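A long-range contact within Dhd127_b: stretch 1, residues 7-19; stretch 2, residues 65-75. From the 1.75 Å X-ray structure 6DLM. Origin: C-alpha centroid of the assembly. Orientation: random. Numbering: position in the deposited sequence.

Stretch 1, residues 7-19: IIKDILDSQEHLL
Stretch 2, residues 65-75: DRNVRLLEEVS

Both stretches are helical throughout their contact, with phi/psi values clustered near -63/-43 and i-to-i+4 backbone hydrogen bonds such as Q15 N to I11 O (2.9 Å) and L71 N to N67 O (2.8 Å). Their axes run nearly antiparallel, at 158° between N-to-C directions, and approach to 10.5 Å. I11 and N67 mark the register, their CA atoms 7.1 Å apart, the nearest pair across the stretches; because the helices run nearly antiparallel, the start of stretch 1 meets the end of stretch 2. The pairing buries 402 Å², both sides summed.

The apolar end begins at I8. Its CA-to-CB bond points sideways, but chi1 and chi2, both m, bring CD1 to 4.1 Å from V74 CG1. K9 stays out of reach and serves its own helix: NZ forms a salt bridge with D13 OD1 at 2.7 Å, favoured by the i-to-i+4 spacing.

I11 has the largest covered area, 78 Å². Its CB also leaves sideways, and the m,t rotamer lets the branched side chain reach two partners: CD1 lies 3.5 Å from V74 CG2, and CG2 lies 3.6 Å from L71 CD2. V74 (chi1 t) points toward stretch 1, whereas L71 starts sideways and reaches it through an m,t side chain. These aliphatic groups pack without leaving a polar group to satisfy.

One turn on, S14 points toward stretch 2 and opens the polar part of the contact. With chi1 t, its short side chain donates from OG to N67 OD1 at 2.9 Å. N67 (chi1 m, chi2 -10°) also points toward its partner helix, and OD1 accepts a second hydrogen bond from R66 NH1 at 2.8 Å, within stretch 2. R66 NH1 is 3.2 Å from S14 OG, but the angle is too poor for a hydrogen bond. Water 1 ties the group together: it donates to S14 O at 2.8 Å and accepts from R66 NH1 at 3.1 Å and, weakly, from N67 ND2 at 3.3 Å.

Q15 adds to this network from a sideways start. Chi1 and chi2 near -75° and -78° fold the side chain so that OE1 accepts a weak hydrogen bond from N67 ND2, at 3.3 Å with an N-H...acceptor angle of 135°; Q15 NE2 is satisfied elsewhere in the structure. The amide of N67 suits this buried site because it offers both an acceptor and a donor.

L18 closes the contact. Pointing toward stretch 2 with a t,p rotamer, it sets CD2 3.6 Å from N67 ND2, an apolar methyl packed against the amide.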

# COMPACT_ATOMS: atom_id res chain seq x y z
N ILE B 7 -25.01 2.64 -1.29
CA ILE B 7 -24.01 3.24 -2.17
C ILE B 7 -22.71 3.40 -1.39
O ILE B 7 -21.65 3.03 -1.86
CB ILE B 7 -24.51 4.60 -2.69
CG1 ILE B 7 -24.74 5.55 -1.53
CG2 ILE B 7 -25.79 4.42 -3.47
CD1 ILE B 7 -25.02 6.97 -1.96
N ILE B 8 -22.79 4.01 -0.23
CA ILE B 8 -21.61 4.18 0.62
C ILE B 8 -21.04 2.84 1.09
O ILE B 8 -19.84 2.65 1.08
CB ILE B 8 -21.89 5.05 1.84
CG1 ILE B 8 -22.26 6.48 1.40
CG2 ILE B 8 -20.69 5.09 2.76
CD1 ILE B 8 -21.39 7.00 0.28
N LYS B 9 -21.91 1.91 1.48
CA LYS B 9 -21.46 0.61 1.93
C LYS B 9 -20.69 -0.11 0.81
O LYS B 9 -19.66 -0.70 1.08
CB LYS B 9 -22.65 -0.22 2.42
CG LYS B 9 -22.31 -1.55 3.10
CD LYS B 9 -21.45 -1.39 4.34
CE LYS B 9 -21.38 -2.67 5.17
NZ LYS B 9 -20.90 -3.86 4.41
N ASP B 10 -21.15 -0.03 -0.43
CA ASP B 10 -20.44 -0.68 -1.52
C ASP B 10 -19.01 -0.13 -1.67
O ASP B 10 -18.08 -0.89 -1.87
CB ASP B 10 -21.15 -0.46 -2.84
CG ASP B 10 -22.28 -1.44 -3.08
OD1 ASP B 10 -22.45 -2.39 -2.30
OD2 ASP B 10 -22.99 -1.25 -4.07
N ILE B 11 -18.86 1.18 -1.58
CA ILE B 11 -17.54 1.79 -1.65
C ILE B 11 -16.65 1.36 -0.49
O ILE B 11 -15.49 1.03 -0.69
CB ILE B 11 -17.66 3.32 -1.57
CG1 ILE B 11 -18.18 3.88 -2.89
CG2 ILE B 11 -16.31 3.92 -1.23
CD1 ILE B 11 -18.77 5.26 -2.73
N LEU B 12 -17.19 1.40 0.72
CA LEU B 12 -16.44 0.98 1.89
C LEU B 12 -16.04 -0.50 1.81
O LEU B 12 -14.92 -0.85 2.14
CB LEU B 12 -17.25 1.24 3.15
CG LEU B 12 -17.55 2.71 3.42
CD1 LEU B 12 -18.46 2.86 4.63
CD2 LEU B 12 -16.27 3.49 3.59
N ASP B 13 -16.95 -1.36 1.35
CA ASP B 13 -16.62 -2.77 1.21
C ASP B 13 -15.46 -2.95 0.22
O ASP B 13 -14.54 -3.70 0.49
CB ASP B 13 -17.82 -3.56 0.69
CG ASP B 13 -18.95 -3.63 1.70
OD1 ASP B 13 -18.74 -3.24 2.86
OD2 ASP B 13 -20.04 -4.08 1.33
N SER B 14 -15.52 -2.26 -0.90
CA SER B 14 -14.46 -2.31 -1.89
C SER B 14 -13.13 -1.77 -1.32
O SER B 14 -12.09 -2.35 -1.56
CB SER B 14 -14.87 -1.51 -3.13
OG SER B 14 -13.98 -1.75 -4.19
N GLN B 15 -13.19 -0.69 -0.57
CA GLN B 15 -12.00 -0.13 0.07
C GLN B 15 -11.39 -1.12 1.07
O GLN B 15 -10.19 -1.30 1.08
CB GLN B 15 -12.34 1.16 0.81
CG GLN B 15 -12.55 2.36 -0.09
CD GLN B 15 -11.24 2.93 -0.59
OE1 GLN B 15 -10.89 2.79 -1.75
NE2 GLN B 15 -10.50 3.56 0.31
N GLU B 16 -12.22 -1.75 1.89
CA GLU B 16 -11.73 -2.73 2.85
C GLU B 16 -11.07 -3.92 2.14
O GLU B 16 -10.04 -4.40 2.58
CB GLU B 16 -12.84 -3.20 3.77
CG GLU B 16 -13.57 -2.07 4.47
CD GLU B 16 -12.97 -1.72 5.81
OE1 GLU B 16 -13.72 -1.22 6.67
OE2 GLU B 16 -11.77 -1.96 6.00
N HIS B 17 -11.67 -4.36 1.05
CA HIS B 17 -11.07 -5.43 0.28
C HIS B 17 -9.70 -4.97 -0.25
O HIS B 17 -8.74 -5.72 -0.18
CB HIS B 17 -11.96 -5.80 -0.90
CG HIS B 17 -11.40 -6.87 -1.77
ND1 HIS B 17 -11.55 -8.21 -1.49
CD2 HIS B 17 -10.72 -6.81 -2.94
CE1 HIS B 17 -10.96 -8.92 -2.43
NE2 HIS B 17 -10.45 -8.10 -3.32
N LEU B 18 -9.63 -3.74 -0.73
CA LEU B 18 -8.37 -3.19 -1.22
C LEU B 18 -7.34 -3.10 -0.09
O LEU B 18 -6.19 -3.45 -0.31
CB LEU B 18 -8.60 -1.81 -1.84
CG LEU B 18 -7.39 -1.08 -2.40
CD1 LEU B 18 -6.64 -1.92 -3.41
CD2 LEU B 18 -7.80 0.23 -3.04
N LEU B 19 -7.76 -2.68 1.10
CA LEU B 19 -6.84 -2.62 2.23
C LEU B 19 -6.29 -4.01 2.57
O LEU B 19 -5.13 -4.14 2.90
CB LEU B 19 -7.52 -2.00 3.45
CG LEU B 19 -7.79 -0.49 3.38
CD1 LEU B 19 -8.31 -0.01 4.72
CD2 LEU B 19 -6.53 0.27 2.99
N ASP B 65 -7.57 2.62 -8.69
CA ASP B 65 -8.01 3.53 -9.75
C ASP B 65 -9.53 3.42 -9.93
O ASP B 65 -10.20 4.43 -10.07
CB ASP B 65 -7.34 3.16 -11.07
CG ASP B 65 -5.90 3.63 -11.17
OD1 ASP B 65 -5.43 4.32 -10.25
OD2 ASP B 65 -5.25 3.33 -12.18
N ARG B 66 -10.05 2.21 -9.90
CA ARG B 66 -11.48 2.00 -10.03
C ARG B 66 -12.26 2.60 -8.86
O ARG B 66 -13.26 3.26 -9.05
CB ARG B 66 -11.78 0.51 -10.15
CG ARG B 66 -13.25 0.17 -10.17
CD ARG B 66 -13.62 -0.68 -8.98
NE ARG B 66 -13.13 -2.04 -9.09
CZ ARG B 66 -12.64 -2.75 -8.08
NH1 ARG B 66 -12.39 -2.19 -6.92
NH2 ARG B 66 -12.39 -4.03 -8.26
N ASN B 67 -11.77 2.39 -7.65
CA ASN B 67 -12.41 2.95 -6.45
C ASN B 67 -12.39 4.48 -6.47
O ASN B 67 -13.36 5.11 -6.08
CB ASN B 67 -11.74 2.44 -5.18
CG ASN B 67 -11.96 0.96 -4.98
OD1 ASN B 67 -12.74 0.34 -5.68
ND2 ASN B 67 -11.27 0.39 -4.02
N VAL B 68 -11.29 5.06 -6.93
CA VAL B 68 -11.20 6.50 -7.05
C VAL B 68 -12.25 7.03 -8.05
O VAL B 68 -12.88 8.04 -7.79
CB VAL B 68 -9.80 6.93 -7.47
CG1 VAL B 68 -9.78 8.40 -7.86
CG2 VAL B 68 -8.83 6.65 -6.33
N ARG B 69 -12.44 6.32 -9.16
CA ARG B 69 -13.44 6.75 -10.12
C ARG B 69 -14.83 6.74 -9.46
O ARG B 69 -15.57 7.69 -9.60
CB ARG B 69 -13.48 5.81 -11.33
CG ARG B 69 -12.26 5.87 -12.22
CD ARG B 69 -12.53 5.24 -13.58
NE ARG B 69 -12.71 3.80 -13.48
CZ ARG B 69 -11.73 2.92 -13.56
NH1 ARG B 69 -10.48 3.33 -13.75
NH2 ARG B 69 -11.98 1.63 -13.46
N LEU B 70 -15.14 5.68 -8.74
CA LEU B 70 -16.41 5.58 -8.03
C LEU B 70 -16.56 6.66 -6.96
O LEU B 70 -17.62 7.25 -6.83
CB LEU B 70 -16.58 4.20 -7.41
CG LEU B 70 -16.54 3.07 -8.43
CD1 LEU B 70 -16.68 1.72 -7.74
CD2 LEU B 70 -17.62 3.25 -9.48
N LEU B 71 -15.50 6.93 -6.21
CA LEU B 71 -15.56 7.97 -5.19
C LEU B 71 -15.87 9.34 -5.81
O LEU B 71 -16.66 10.09 -5.26
CB LEU B 71 -14.24 8.04 -4.42
CG LEU B 71 -14.04 6.92 -3.40
CD1 LEU B 71 -12.61 6.86 -2.89
CD2 LEU B 71 -15.00 7.07 -2.25
N GLU B 72 -15.23 9.68 -6.92
CA GLU B 72 -15.54 10.92 -7.62
C GLU B 72 -16.99 10.96 -8.14
O GLU B 72 -17.59 12.01 -8.15
CB GLU B 72 -14.52 11.17 -8.74
CG GLU B 72 -13.13 11.55 -8.24
CD GLU B 72 -13.05 12.94 -7.64
OE1 GLU B 72 -12.07 13.25 -6.94
OE2 GLU B 72 -13.98 13.73 -7.85
N GLU B 73 -17.52 9.83 -8.62
CA GLU B 73 -18.91 9.79 -9.11
C GLU B 73 -19.95 10.07 -8.02
O GLU B 73 -20.90 10.79 -8.24
CB GLU B 73 -19.21 8.43 -9.72
CG GLU B 73 -18.54 8.18 -11.06
CD GLU B 73 -19.35 8.69 -12.23
OE1 GLU B 73 -20.28 9.48 -12.02
OE2 GLU B 73 -19.04 8.31 -13.37
N VAL B 74 -19.74 9.47 -6.86
CA VAL B 74 -20.63 9.65 -5.72
C VAL B 74 -20.59 11.05 -5.12
O VAL B 74 -21.63 11.60 -4.80
CB VAL B 74 -20.27 8.66 -4.60
CG1 VAL B 74 -21.19 8.86 -3.41
CG2 VAL B 74 -20.36 7.24 -5.12
N SER B 75 -19.41 11.63 -4.98
CA SER B 75 -19.29 12.97 -4.42
C SER B 75 -19.96 14.12 -5.21
O SER B 75 -20.11 15.19 -4.64
CB SER B 75 -17.82 13.30 -4.12
OG SER B 75 -17.00 13.09 -5.23
O HOH W 1 -11.18 -2.93 -4.15